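Local coordinates for protein OXA-46 oxacillinase (Pseudomonas aeruginosa, PDB 3IF6) that probably hydrolyses beta-lactam antibiotics to substituted beta-amino acids as a class D beta-lactamase, and so confers antibiotic resistance, at residues C[39-44]-C[236-241]; C[46-51]-C[258-263]; C[142-147]-C[181-186]; C[205-210]-C[222-227]. All coordinates share one frame; numbering follows the deposited sequence.

Contact 1: C[39-44]-C[236-241]; sequences QAEGAI and NIDTPN
E41 O accepts a hydrogen bond from D238 N at 2.9 Å, one of three backbone bonds that pair the start of strand 42-48 antiparallel with the end of strand 229-238 in the central sheet of this class D beta-lactamase. I237 CA approaches the same oxygen, E41 O, in a CA-H...O contact of 3.3 Å. A43 and N236 form a hydrogen-bonded pair in which each backbone N-H gives to the other's backbone carbonyl. Between these bonds lies the non-hydrogen-bonded pair G42 and I237, whose CA atoms come to 4.2 Å. Because the glycine has no CB, the end of I237 can lean over the partner strand: its CD1 rests 3.4 Å from G42 CA, and its CG1 meets A40 CB at 3.8 Å. F35 of helix 32-36 touches I237, and I252 of helix 248-259 touches A40. D238 holds CG anti to its carbonyl carbon (chi1 -64°), which brings the carboxylate toward E41; OD1 makes a salt bridge with R63. E41 bends at chi2 (-80°) and leads its own carboxylate away, leaving E41 OE1 and D238 OD2 5.0 Å apart, while D238 OD2 lies 3.3 Å from E41 CB.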
loop_
_atom_site.group_PDB
_atom_site.type_symbol
_atom_site.label_atom_id
_atom_site.label_comp_id
_atom_site.label_asym_id
_atom_site.label_seq_id
_atom_site.Cartn_x
_atom_site.Cartn_y
_atom_site.Cartn_z
ATOM N N GLN C 39 -5.002 7.338 31.681
ATOM C CA GLN C 39 -6.084 6.887 32.577
ATOM C C GLN C 39 -7.049 5.900 31.910
ATOM O O GLN C 39 -8.254 5.935 32.192
ATOM C CB GLN C 39 -6.885 8.065 33.188
ATOM C CG GLN C 39 -6.069 9.268 33.684
ATOM C CD GLN C 39 -5.824 10.300 32.575
ATOM O OE1 GLN C 39 -4.698 10.798 32.388
ATOM N NE2 GLN C 39 -6.880 10.610 31.820
ATOM N N ALA C 40 -6.528 5.026 31.038
ATOM C CA ALA C 40 -7.357 4.057 30.298
ATOM C C ALA C 40 -7.364 2.653 30.938
ATOM O O ALA C 40 -6.483 2.314 31.737
ATOM C CB ALA C 40 -6.909 3.984 28.849
ATOM N N GLU C 41 -8.382 1.866 30.600
ATOM C CA GLU C 41 -8.464 0.469 31.026
ATOM C C GLU C 41 -8.522 -0.319 29.757
ATOM O O GLU C 41 -9.435 -0.121 28.974
ATOM C CB GLU C 41 -9.740 0.160 31.839
ATOM C CG GLU C 41 -9.920 0.982 33.110
ATOM C CD GLU C 41 -9.088 0.448 34.251
ATOM O OE1 GLU C 41 -9.332 -0.709 34.661
ATOM O OE2 GLU C 41 -8.193 1.174 34.732
ATOM N N GLY C 42 -7.551 -1.187 29.533
ATOM C CA GLY C 42 -7.626 -2.050 28.367
ATOM C C GLY C 42 -6.680 -3.225 28.310
ATOM O O GLY C 42 -6.055 -3.596 29.282
ATOM N N ALA C 43 -6.612 -3.818 27.136
ATOM C CA ALA C 43 -5.700 -4.919 26.864
ATOM C C ALA C 43 -5.069 -4.702 25.484
ATOM O O ALA C 43 -5.746 -4.228 24.572
ATOM C CB ALA C 43 -6.445 -6.253 26.892
ATOM N N ILE C 44 -3.793 -5.062 25.351
ATOM C CA ILE C 44 -3.150 -5.213 24.021
ATOM C C ILE C 44 -2.464 -6.605 23.811
ATOM O O ILE C 44 -1.901 -7.198 24.739
ATOM C CB ILE C 44 -2.195 -4.022 23.721
ATOM C CG1 ILE C 44 -1.827 -3.957 22.232
ATOM C CG2 ILE C 44 -0.973 -4.064 24.628
ATOM C CD1 ILE C 44 -1.183 -2.648 21.861
ATOM N N ASN C 236 -7.866 -3.214 22.886
ATOM C CA ASN C 236 -9.195 -2.666 23.205
ATOM C C ASN C 236 -9.191 -1.927 24.522
ATOM O O ASN C 236 -8.340 -2.134 25.348
ATOM C CB ASN C 236 -10.316 -3.701 23.110
ATOM C CG ASN C 236 -10.169 -4.809 24.103
ATOM O OD1 ASN C 236 -10.183 -5.985 23.734
ATOM N ND2 ASN C 236 -10.024 -4.459 25.368
ATOM N N ILE C 237 -10.169 -1.063 24.700
ATOM C CA ILE C 237 -10.146 -0.054 25.742
ATOM C C ILE C 237 -11.599 0.298 26.129
ATOM O O ILE C 237 -12.474 0.361 25.265
ATOM C CB ILE C 237 -9.319 1.174 25.249
ATOM C CG1 ILE C 237 -8.310 1.599 26.293
ATOM C CG2 ILE C 237 -10.186 2.330 24.690
ATOM C CD1 ILE C 237 -7.180 0.653 26.361
ATOM N N ASP C 238 -11.872 0.442 27.427
ATOM C CA ASP C 238 -13.174 0.962 27.865
ATOM C C ASP C 238 -13.244 2.428 27.422
ATOM O O ASP C 238 -12.252 3.151 27.526
ATOM C CB ASP C 238 -13.315 0.936 29.394
ATOM C CG ASP C 238 -13.303 -0.458 29.991
ATOM O OD1 ASP C 238 -13.714 -1.447 29.353
ATOM O OD2 ASP C 238 -12.908 -0.544 31.164
ATOM N N THR C 239 -14.401 2.866 26.936
ATOM C CA THR C 239 -14.606 4.296 26.664
ATOM C C THR C 239 -15.708 4.887 27.590
ATOM O O THR C 239 -16.870 5.084 27.168
ATOM C CB THR C 239 -14.778 4.621 25.141
ATOM O OG1 THR C 239 -15.963 4.006 24.623
ATOM C CG2 THR C 239 -13.571 4.120 24.346
ATOM N N PRO C 240 -15.341 5.136 28.878
ATOM C CA PRO C 240 -16.254 5.757 29.834
ATOM C C PRO C 240 -16.681 7.163 29.416
ATOM O O PRO C 240 -17.744 7.635 29.855
ATOM C CB PRO C 240 -15.421 5.828 31.133
ATOM C CG PRO C 240 -14.003 5.728 30.699
ATOM C CD PRO C 240 -14.046 4.816 29.517
ATOM N N ASN C 241 -15.875 7.809 28.605
ATOM C CA ASN C 241 -16.137 9.152 28.189
ATOM C C ASN C 241 -16.597 9.181 26.794
ATOM O O ASN C 241 -16.573 10.195 26.175
ATOM C CB ASN C 241 -14.907 10.001 28.364
ATOM C CG ASN C 241 -14.401 9.961 29.747
ATOM O OD1 ASN C 241 -14.784 10.749 30.533
ATOM N ND2 ASN C 241 -13.550 9.030 30.050
HETATM O O HOH W 1 -10.593 3.529 29.271
#

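Contact 2: C[46-51]-C[258-263]; sequences IADERQ and RSIDAL
An Asx turn at the end of strand 42-48 meets the Schellman motif that ends helix 248-259, and R50 bridges the two, giving a hydrogen bond to I260 O and, less certainly, one to D261 O. R50 NH2 reaches I260 O at 2.8 Å, with the oxygen in the guanidinium plane; NH1 points to D261 O at a modelled distance too short to be taken literally. The chain of R50 bends at chi3 (-70°), and D48 fixes the guanidinium side-on through a salt bridge: NE gives to OD1, and R50 NH2 to D48 OD2 at 2.7 Å. D48 OD1 also accepts from R50 N at 3.0 Å, the bond that defines the turn, so one carboxylate sets both backbone and side chain of the arginine. Carbonyls at a helix C-terminus carry partial negative charge and would probably favour the positive guanidinium. A262 CB lies over one guanidinium face, offset from its centre. Beside this polar patch, I46 CG2 and I260 CD1 touch at 4.0 Å, the two side chains running alongside in opposite directions. I46 also packs on F233 of strand 229-238 and L257 of helix 248-259, W31 touches both isoleucines, and R50 makes a cation-pi contact with W226 of strand 217-226.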
loop_
_atom_site.group_PDB
_atom_site.type_symbol
_atom_site.label_atom_id
_atom_site.label_comp_id
_atom_site.label_asym_id
_atom_site.label_seq_id
_atom_site.Cartn_x
_atom_site.Cartn_y
_atom_site.Cartn_z
ATOM N N ILE C 46 0.342 -8.079 21.001
ATOM C CA ILE C 46 1.355 -7.714 20.006
ATOM C C ILE C 46 2.065 -9.001 19.592
ATOM O O ILE C 46 2.746 -9.617 20.423
ATOM C CB ILE C 46 2.408 -6.754 20.606
ATOM C CG1 ILE C 46 1.793 -5.414 21.012
ATOM C CG2 ILE C 46 3.601 -6.539 19.649
ATOM C CD1 ILE C 46 1.409 -4.509 19.833
ATOM N N ALA C 47 1.855 -9.434 18.347
ATOM C CA ALA C 47 2.646 -10.519 17.735
ATOM C C ALA C 47 3.799 -9.921 16.876
ATOM O O ALA C 47 3.585 -9.569 15.720
ATOM C CB ALA C 47 1.775 -11.446 16.898
ATOM N N ASP C 48 4.994 -9.771 17.471
ATOM C CA ASP C 48 6.184 -9.369 16.714
ATOM C C ASP C 48 6.682 -10.516 15.864
ATOM O O ASP C 48 7.205 -11.492 16.389
ATOM C CB ASP C 48 7.287 -8.917 17.644
ATOM C CG ASP C 48 8.365 -8.125 16.918
ATOM O OD1 ASP C 48 8.555 -8.392 15.700
ATOM O OD2 ASP C 48 9.008 -7.238 17.558
ATOM N N GLU C 49 6.526 -10.433 14.547
ATOM C CA GLU C 49 7.018 -11.520 13.715
ATOM C C GLU C 49 8.235 -11.159 12.854
ATOM O O GLU C 49 8.469 -11.741 11.807
ATOM C CB GLU C 49 5.877 -12.167 12.952
ATOM C CG GLU C 49 4.897 -12.763 13.950
ATOM C CD GLU C 49 3.767 -13.543 13.342
ATOM O OE1 GLU C 49 3.679 -13.590 12.100
ATOM O OE2 GLU C 49 2.975 -14.124 14.130
ATOM N N ARG C 50 9.032 -10.219 13.349
ATOM C CA ARG C 50 10.181 -9.734 12.610
ATOM C C ARG C 50 11.360 -10.717 12.537
ATOM O O ARG C 50 12.182 -10.607 11.637
ATOM C CB ARG C 50 10.601 -8.353 13.100
ATOM C CG ARG C 50 9.611 -7.279 12.667
ATOM C CD ARG C 50 9.961 -5.960 13.231
ATOM N NE ARG C 50 9.756 -5.891 14.686
ATOM C CZ ARG C 50 10.135 -4.861 15.439
ATOM N NH1 ARG C 50 10.721 -3.806 14.874
ATOM N NH2 ARG C 50 9.899 -4.857 16.747
ATOM N N GLN C 51 11.438 -11.686 13.454
ATOM C CA GLN C 51 12.553 -12.679 13.391
ATOM C C GLN C 51 12.039 -14.085 13.208
ATOM O O GLN C 51 10.822 -14.283 13.147
ATOM C CB GLN C 51 13.416 -12.655 14.631
ATOM C CG GLN C 51 13.067 -11.598 15.594
ATOM C CD GLN C 51 14.249 -10.719 15.836
ATOM O OE1 GLN C 51 14.897 -10.807 16.892
ATOM N NE2 GLN C 51 14.578 -9.877 14.840
ATOM N N ARG C 258 6.079 1.927 19.457
ATOM C CA ARG C 258 7.365 2.645 19.416
ATOM C C ARG C 258 8.397 2.046 20.382
ATOM O O ARG C 258 9.594 1.982 20.067
ATOM C CB ARG C 258 7.198 4.169 19.609
ATOM C CG ARG C 258 6.375 4.860 18.490
ATOM C CD ARG C 258 6.460 6.405 18.486
ATOM N NE ARG C 258 6.009 7.005 19.753
ATOM C CZ ARG C 258 4.727 7.244 20.066
ATOM N NH1 ARG C 258 3.766 6.922 19.203
ATOM N NH2 ARG C 258 4.399 7.787 21.235
ATOM N N SER C 259 7.928 1.599 21.547
ATOM C CA SER C 259 8.817 1.179 22.635
ATOM C C SER C 259 9.554 -0.115 22.302
ATOM O O SER C 259 10.581 -0.430 22.908
ATOM C CB SER C 259 8.006 0.984 23.936
ATOM O OG SER C 259 7.172 -0.184 23.851
ATOM N N ILE C 260 8.975 -0.886 21.383
ATOM C CA ILE C 260 9.584 -2.096 20.856
ATOM C C ILE C 260 10.119 -1.928 19.405
ATOM O O ILE C 260 10.381 -2.926 18.708
ATOM C CB ILE C 260 8.600 -3.281 20.948
ATOM C CG1 ILE C 260 7.365 -3.025 20.106
ATOM C CG2 ILE C 260 8.237 -3.558 22.402
ATOM C CD1 ILE C 260 6.822 -4.255 19.436
ATOM N N ASP C 261 10.266 -0.664 18.983
ATOM C CA ASP C 261 10.791 -0.235 17.671
ATOM C C ASP C 261 10.008 -0.817 16.503
ATOM O O ASP C 261 10.587 -1.440 15.608
ATOM C CB ASP C 261 12.285 -0.555 17.541
ATOM C CG ASP C 261 13.058 -0.259 18.833
ATOM O OD1 ASP C 261 13.161 0.933 19.238
ATOM O OD2 ASP C 261 13.550 -1.233 19.462
ATOM N N ALA C 262 8.688 -0.652 16.549
ATOM C CA ALA C 262 7.794 -1.181 15.521
ATOM C C ALA C 262 7.077 -0.009 14.866
ATOM O O ALA C 262 6.271 -0.180 13.956
ATOM C CB ALA C 262 6.792 -2.177 16.117
ATOM N N LEU C 263 7.394 1.185 15.352
ATOM C CA LEU C 263 6.954 2.420 14.752
ATOM C C LEU C 263 8.116 3.328 14.924
ATOM O O LEU C 263 8.793 3.235 15.955
ATOM C CB LEU C 263 5.753 3.022 15.485
ATOM C CG LEU C 263 4.331 2.748 14.992
ATOM C CD1 LEU C 263 3.437 3.715 15.719
ATOM C CD2 LEU C 263 4.206 2.961 13.476
#

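Contact 3: C[142-147]-C[181-186]; sequences KQIDYG and NQLPFK
I144 CG2 is the methyl on which the second segment converges: F185 CE2 lies 3.5 Å from it, P184 CD 3.7 Å and L183 CD2 4.3 Å. The contact joins the turn leaving helix 134-143 to the loop between helices 168-179 and 187-196, and it is made by van der Waals contacts, mostly between apolar side chains. The first torsion of I144 (chi1 69°) puts CG1 between the backbone N and the carbonyl carbon and turns CG2 anti to that carbon; this is the branch that enters the group of three side chains. It comes to F185 at the ring edge, near the ring plane, and not over a face. F185 holds CG anti to its carbonyl carbon (chi1 -70°), which brings the CE2 corner of the ring round to the isoleucine. The proline ring crosses I144 at about a right angle. P184 is the centre of an inverse gamma turn, closed by a weak bond from F185 N to L183 O, and this tight bend sets L183, P184 and F185 about the same methyl. On the outer side Q143, extended beyond CG (chi2 176°), crosses P184 obliquely, with OE1 3.7 Å and CB 3.8 Å from P184 CG. Behind them, I144 packs on P77 and F81 of helix 77-85 and on F174 of helix 168-179. L183 reaches L80 and the same F174, so the contact lies over the neighbouring helices 77-85 and 168-179, just before helix 187-196 begins with K186 as its N-cap.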
loop_
_atom_site.group_PDB
_atom_site.type_symbol
_atom_site.label_atom_id
_atom_site.label_comp_id
_atom_site.label_asym_id
_atom_site.label_seq_id
_atom_site.Cartn_x
_atom_site.Cartn_y
_atom_site.Cartn_z
ATOM N N LYS C 142 -18.205 -18.553 9.440
ATOM C CA LYS C 142 -17.714 -19.857 9.888
ATOM C C LYS C 142 -16.591 -20.391 8.986
ATOM O O LYS C 142 -15.809 -21.267 9.391
ATOM C CB LYS C 142 -18.877 -20.867 9.965
ATOM C CG LYS C 142 -19.547 -20.934 11.342
ATOM C CD LYS C 142 -20.840 -21.753 11.313
ATOM C CE LYS C 142 -21.719 -21.479 12.554
ATOM N NZ LYS C 142 -23.160 -21.313 12.201
ATOM N N GLN C 143 -16.549 -19.886 7.751
ATOM C CA GLN C 143 -15.436 -20.124 6.839
ATOM C C GLN C 143 -14.164 -19.492 7.429
ATOM O O GLN C 143 -13.078 -20.085 7.379
ATOM C CB GLN C 143 -15.744 -19.555 5.445
ATOM C CG GLN C 143 -16.443 -20.536 4.479
ATOM C CD GLN C 143 -16.820 -19.895 3.132
ATOM O OE1 GLN C 143 -16.006 -19.228 2.486
ATOM N NE2 GLN C 143 -18.061 -20.105 2.704
ATOM N N ILE C 144 -14.326 -18.308 8.015
ATOM C CA ILE C 144 -13.204 -17.542 8.529
ATOM C C ILE C 144 -13.087 -17.647 10.036
ATOM O O ILE C 144 -12.393 -16.839 10.668
ATOM C CB ILE C 144 -13.229 -16.036 8.099
ATOM C CG1 ILE C 144 -14.375 -15.265 8.758
ATOM C CG2 ILE C 144 -13.234 -15.887 6.579
ATOM C CD1 ILE C 144 -14.145 -13.742 8.827
ATOM N N ASP C 145 -13.777 -18.639 10.606
ATOM C CA ASP C 145 -13.687 -18.951 12.038
ATOM C C ASP C 145 -13.485 -17.675 12.876
ATOM O O ASP C 145 -12.549 -17.576 13.657
ATOM C CB ASP C 145 -12.561 -19.993 12.256
ATOM C CG ASP C 145 -12.182 -20.170 13.723
ATOM O OD1 ASP C 145 -13.083 -20.393 14.553
ATOM O OD2 ASP C 145 -10.973 -20.066 14.048
ATOM N N TYR C 146 -14.390 -16.711 12.695
ATOM C CA TYR C 146 -14.303 -15.370 13.286
ATOM C C TYR C 146 -15.153 -15.199 14.554
ATOM O O TYR C 146 -16.378 -15.043 14.463
ATOM C CB TYR C 146 -14.746 -14.341 12.232
ATOM C CG TYR C 146 -14.533 -12.886 12.601
ATOM C CD1 TYR C 146 -13.363 -12.220 12.238
ATOM C CD2 TYR C 146 -15.519 -12.172 13.296
ATOM C CE1 TYR C 146 -13.166 -10.882 12.561
ATOM C CE2 TYR C 146 -15.341 -10.835 13.627
ATOM C CZ TYR C 146 -14.156 -10.192 13.252
ATOM O OH TYR C 146 -13.984 -8.872 13.585
ATOM N N GLY C 147 -14.511 -15.185 15.722
ATOM C CA GLY C 147 -15.240 -15.144 16.991
ATOM C C GLY C 147 -16.233 -16.292 17.068
ATOM O O GLY C 147 -15.844 -17.434 17.257
ATOM N N ASN C 181 -2.472 -14.341 3.046
ATOM C CA ASN C 181 -3.471 -14.690 2.019
ATOM C C ASN C 181 -4.153 -16.042 2.287
ATOM O O ASN C 181 -4.498 -16.773 1.347
ATOM C CB ASN C 181 -2.893 -14.610 0.587
ATOM C CG ASN C 181 -2.215 -13.257 0.280
ATOM O OD1 ASN C 181 -2.873 -12.216 0.235
ATOM N ND2 ASN C 181 -0.897 -13.287 0.038
ATOM N N GLN C 182 -4.345 -16.378 3.565
ATOM C CA GLN C 182 -4.810 -17.736 3.926
ATOM C C GLN C 182 -6.332 -17.862 3.988
ATOM O O GLN C 182 -6.847 -18.958 4.070
ATOM C CB GLN C 182 -4.204 -18.208 5.256
ATOM C CG GLN C 182 -2.745 -18.717 5.243
ATOM C CD GLN C 182 -2.130 -18.660 6.677
ATOM O OE1 GLN C 182 -2.781 -18.184 7.634
ATOM N NE2 GLN C 182 -0.884 -19.138 6.824
ATOM N N LEU C 183 -7.047 -16.744 3.937
ATOM C CA LEU C 183 -8.514 -16.740 4.017
ATOM C C LEU C 183 -9.182 -17.365 2.771
ATOM O O LEU C 183 -8.587 -17.368 1.673
ATOM C CB LEU C 183 -9.038 -15.333 4.314
ATOM C CG LEU C 183 -8.531 -14.669 5.605
ATOM C CD1 LEU C 183 -8.961 -13.228 5.620
ATOM C CD2 LEU C 183 -8.991 -15.349 6.891
ATOM N N PRO C 184 -10.416 -17.908 2.937
ATOM C CA PRO C 184 -11.057 -18.659 1.840
ATOM C C PRO C 184 -11.703 -17.694 0.847
ATOM O O PRO C 184 -12.919 -17.735 0.625
ATOM C CB PRO C 184 -12.122 -19.481 2.566
ATOM C CG PRO C 184 -12.554 -18.556 3.725
ATOM C CD PRO C 184 -11.291 -17.812 4.129
ATOM N N PHE C 185 -10.880 -16.815 0.285
ATOM C CA PHE C 185 -11.327 -15.751 -0.620
ATOM C C PHE C 185 -10.377 -15.650 -1.801
ATOM O O PHE C 185 -9.282 -16.243 -1.786
ATOM C CB PHE C 185 -11.436 -14.410 0.120
ATOM C CG PHE C 185 -12.568 -14.362 1.117
ATOM C CD1 PHE C 185 -13.906 -14.247 0.682
ATOM C CD2 PHE C 185 -12.315 -14.425 2.485
ATOM C CE1 PHE C 185 -14.957 -14.207 1.602
ATOM C CE2 PHE C 185 -13.354 -14.386 3.419
ATOM C CZ PHE C 185 -14.668 -14.273 2.988
ATOM N N LYS C 186 -10.798 -14.936 -2.839
ATOM C CA LYS C 186 -9.890 -14.633 -3.938
ATOM C C LYS C 186 -8.738 -13.786 -3.393
ATOM O O LYS C 186 -8.977 -12.825 -2.607
ATOM C CB LYS C 186 -10.620 -13.887 -5.047
ATOM C CG LYS C 186 -11.454 -14.773 -5.961
ATOM C CD LYS C 186 -12.275 -13.908 -6.895
ATOM C CE LYS C 186 -13.623 -14.541 -7.241
ATOM N NZ LYS C 186 -13.507 -15.767 -8.105
#

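Contact 4: C[205-210]-C[222-227]; sequences WILRAK and GWIEWP. With EDO (1,2-ethanediol), chain K.
Polar side chains meet on the face of R208, W223 and E225. R208 NE gives to E225 OE2 at 2.7 Å from well above the carboxylate plane, and R208 NH2 reaches E225 OE1 at 3.2 Å, a side-on salt bridge with both oxygens in use. W223 NE1 takes the anti lone pair of E225 OE2 at 2.8 Å, in the plane of the indole, so OE2 is held by two donors. R208 NH2 also pairs with D195 of the neighbouring subunit. The backbone is that of a beta hairpin, strands 206-213 and 217-226, in the central sheet: I206 with E225 and R208 with W223 are hydrogen-bonded antiparallel pairs, L207 with I224 and A209 with G222 non-hydrogen-bonded ones. K210, which opens the family's KTG motif, follows and touches S72, the predicted acylated serine. Apolar and aromatic contacts complete the pairing. R208 CB lies over the centre of the W223 ring, and R208 CD is 3.6 Å from W223 CZ2. On the other face L207 CD1 meets I224 CG1 at 3.9 Å. Farther along, away from G222, W205, turned by chi1 61°, sets its CB over the W226 six-membered ring, a CH-pi contact 3.7 Å from the centroid, while W226 NE1 gives a hydrogen bond to A262 O.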
loop_
_atom_site.group_PDB
_atom_site.type_symbol
_atom_site.label_atom_id
_atom_site.label_comp_id
_atom_site.label_asym_id
_atom_site.label_seq_id
_atom_site.Cartn_x
_atom_site.Cartn_y
_atom_site.Cartn_z
ATOM N N TRP C 205 8.198 0.896 5.875
ATOM C CA TRP C 205 7.130 0.410 6.748
ATOM C C TRP C 205 5.750 0.865 6.347
ATOM O O TRP C 205 5.556 1.986 5.887
ATOM C CB TRP C 205 7.403 0.773 8.211
ATOM C CG TRP C 205 7.484 2.206 8.437
ATOM C CD1 TRP C 205 8.593 3.009 8.313
ATOM C CD2 TRP C 205 6.401 3.056 8.799
ATOM N NE1 TRP C 205 8.270 4.304 8.597
ATOM C CE2 TRP C 205 6.927 4.373 8.899
ATOM C CE3 TRP C 205 5.036 2.834 9.079
ATOM C CZ2 TRP C 205 6.125 5.488 9.266
ATOM C CZ3 TRP C 205 4.240 3.938 9.469
ATOM C CH2 TRP C 205 4.795 5.255 9.547
ATOM N N ILE C 206 4.793 -0.033 6.535
ATOM C CA ILE C 206 3.415 0.157 6.109
ATOM C C ILE C 206 2.483 -0.254 7.246
ATOM O O ILE C 206 2.371 -1.441 7.577
ATOM C CB ILE C 206 3.128 -0.660 4.834
ATOM C CG1 ILE C 206 4.179 -0.325 3.745
ATOM C CG2 ILE C 206 1.648 -0.459 4.369
ATOM C CD1 ILE C 206 4.282 -1.380 2.675
ATOM N N LEU C 207 1.849 0.748 7.852
ATOM C CA LEU C 207 0.801 0.555 8.891
ATOM C C LEU C 207 -0.544 0.275 8.248
ATOM O O LEU C 207 -1.075 1.106 7.521
ATOM C CB LEU C 207 0.727 1.753 9.843
ATOM C CG LEU C 207 -0.336 1.751 10.959
ATOM C CD1 LEU C 207 -0.110 0.641 12.028
ATOM C CD2 LEU C 207 -0.380 3.113 11.598
ATOM N N ARG C 208 -1.052 -0.937 8.459
ATOM C CA ARG C 208 -2.378 -1.332 8.009
ATOM C C ARG C 208 -3.199 -1.558 9.260
ATOM O O ARG C 208 -2.880 -2.442 10.053
ATOM C CB ARG C 208 -2.319 -2.613 7.190
ATOM C CG ARG C 208 -1.475 -2.512 5.956
ATOM C CD ARG C 208 -1.498 -3.793 5.136
ATOM N NE ARG C 208 -0.237 -3.951 4.399
ATOM C CZ ARG C 208 -0.055 -3.687 3.101
ATOM N NH1 ARG C 208 -1.073 -3.285 2.341
ATOM N NH2 ARG C 208 1.157 -3.853 2.552
ATOM N N ALA C 209 -4.254 -0.759 9.445
ATOM C CA ALA C 209 -5.015 -0.756 10.693
ATOM C C ALA C 209 -6.486 -0.273 10.552
ATOM O O ALA C 209 -6.885 0.260 9.509
ATOM C CB ALA C 209 -4.264 0.028 11.745
ATOM N N LYS C 210 -7.290 -0.498 11.598
ATOM C CA LYS C 210 -8.715 -0.138 11.615
ATOM C C LYS C 210 -9.175 0.052 13.042
ATOM O O LYS C 210 -9.066 -0.875 13.846
ATOM C CB LYS C 210 -9.568 -1.226 10.935
ATOM C CG LYS C 210 -11.044 -0.888 10.756
ATOM C CD LYS C 210 -11.263 0.131 9.626
ATOM C CE LYS C 210 -12.575 0.933 9.801
ATOM N NZ LYS C 210 -12.618 1.759 11.037
ATOM N N GLY C 222 -4.691 -4.220 13.680
ATOM C CA GLY C 222 -3.937 -4.293 12.398
ATOM C C GLY C 222 -2.494 -4.752 12.565
ATOM O O GLY C 222 -2.187 -5.550 13.459
ATOM N N TRP C 223 -1.595 -4.213 11.732
ATOM C CA TRP C 223 -0.132 -4.503 11.770
ATOM C C TRP C 223 0.752 -3.487 11.038
ATOM O O TRP C 223 0.310 -2.841 10.090
ATOM C CB TRP C 223 0.145 -5.891 11.201
ATOM C CG TRP C 223 -0.046 -6.070 9.684
ATOM C CD1 TRP C 223 0.884 -5.830 8.715
ATOM C CD2 TRP C 223 -1.206 -6.611 8.989
ATOM N NE1 TRP C 223 0.393 -6.169 7.470
ATOM C CE2 TRP C 223 -0.887 -6.639 7.600
ATOM C CE3 TRP C 223 -2.483 -7.050 9.400
ATOM C CZ2 TRP C 223 -1.798 -7.089 6.619
ATOM C CZ3 TRP C 223 -3.388 -7.511 8.420
ATOM C CH2 TRP C 223 -3.031 -7.532 7.041
ATOM N N ILE C 224 2.005 -3.374 11.497
ATOM C CA ILE C 224 3.116 -2.698 10.783
ATOM C C ILE C 224 4.057 -3.712 10.105
ATOM O O ILE C 224 4.633 -4.590 10.758
ATOM C CB ILE C 224 3.975 -1.793 11.692
ATOM C CG1 ILE C 224 3.191 -1.301 12.910
ATOM C CG2 ILE C 224 4.508 -0.596 10.893
ATOM C CD1 ILE C 224 2.870 -2.376 13.927
ATOM N N GLU C 225 4.177 -3.593 8.783
ATOM C CA GLU C 225 5.048 -4.454 7.999
ATOM C C GLU C 225 6.396 -3.764 7.905
ATOM O O GLU C 225 6.459 -2.626 7.459
ATOM C CB GLU C 225 4.511 -4.618 6.589
ATOM C CG GLU C 225 3.071 -5.002 6.490
ATOM C CD GLU C 225 2.698 -5.384 5.079
ATOM O OE1 GLU C 225 3.564 -5.185 4.178
ATOM O OE2 GLU C 225 1.545 -5.882 4.886
ATOM N N TRP C 226 7.449 -4.433 8.375
ATOM C CA TRP C 226 8.824 -3.962 8.222
ATOM C C TRP C 226 9.497 -4.909 7.237
ATOM O O TRP C 226 8.879 -5.925 6.850
ATOM C CB TRP C 226 9.547 -3.926 9.564
ATOM C CG TRP C 226 9.045 -2.883 10.479
ATOM C CD1 TRP C 226 7.967 -2.992 11.369
ATOM C CD2 TRP C 226 9.530 -1.532 10.594
ATOM N NE1 TRP C 226 7.792 -1.791 12.034
ATOM C CE2 TRP C 226 8.724 -0.880 11.589
ATOM C CE3 TRP C 226 10.549 -0.790 9.938
ATOM C CZ2 TRP C 226 8.928 0.484 11.966
ATOM C CZ3 TRP C 226 10.763 0.561 10.320
ATOM C CH2 TRP C 226 9.950 1.181 11.336
ATOM N N PRO C 227 10.734 -4.591 6.789
ATOM C CA PRO C 227 11.408 -5.514 5.806
ATOM C C PRO C 227 11.470 -7.032 6.233
ATOM O O PRO C 227 11.269 -7.973 5.391
ATOM C CB PRO C 227 12.823 -4.922 5.673
ATOM C CG PRO C 227 12.679 -3.451 6.039
ATOM C CD PRO C 227 11.568 -3.401 7.115
HETATM C C1 EDO K . 11.899 -12.572 3.832
HETATM O O1 EDO K . 11.206 -12.920 2.620
HETATM C C2 EDO K . 12.745 -11.333 3.597
HETATM O O2 EDO K . 13.049 -10.739 4.857
#

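How the contacts relate
Residues 39-44 lead into strand 42-48 and serve contact 1; 46-51, almost directly after, run off its end and serve contact 2. The chain then passes through the helical region, where contact 3 closes a loop of 33 residues that contains helix 168-179. Next, contact 4 closes the hairpin 206-213/217-226. Strand 229-238 then returns to close contact 1, and the end of helix 248-259 closes contact 2, so contacts 1 and 2 cross. Contacts 3 and 4 follow in series, both nested inside those two loops. Contacts 2 and 4 touch where the tail after helix 248-259 meets the hairpin. Contacts 1, 2 and 4 all involve the sheet; contact 3, among helices, lies about 29 Å from contact 1, centre to centre.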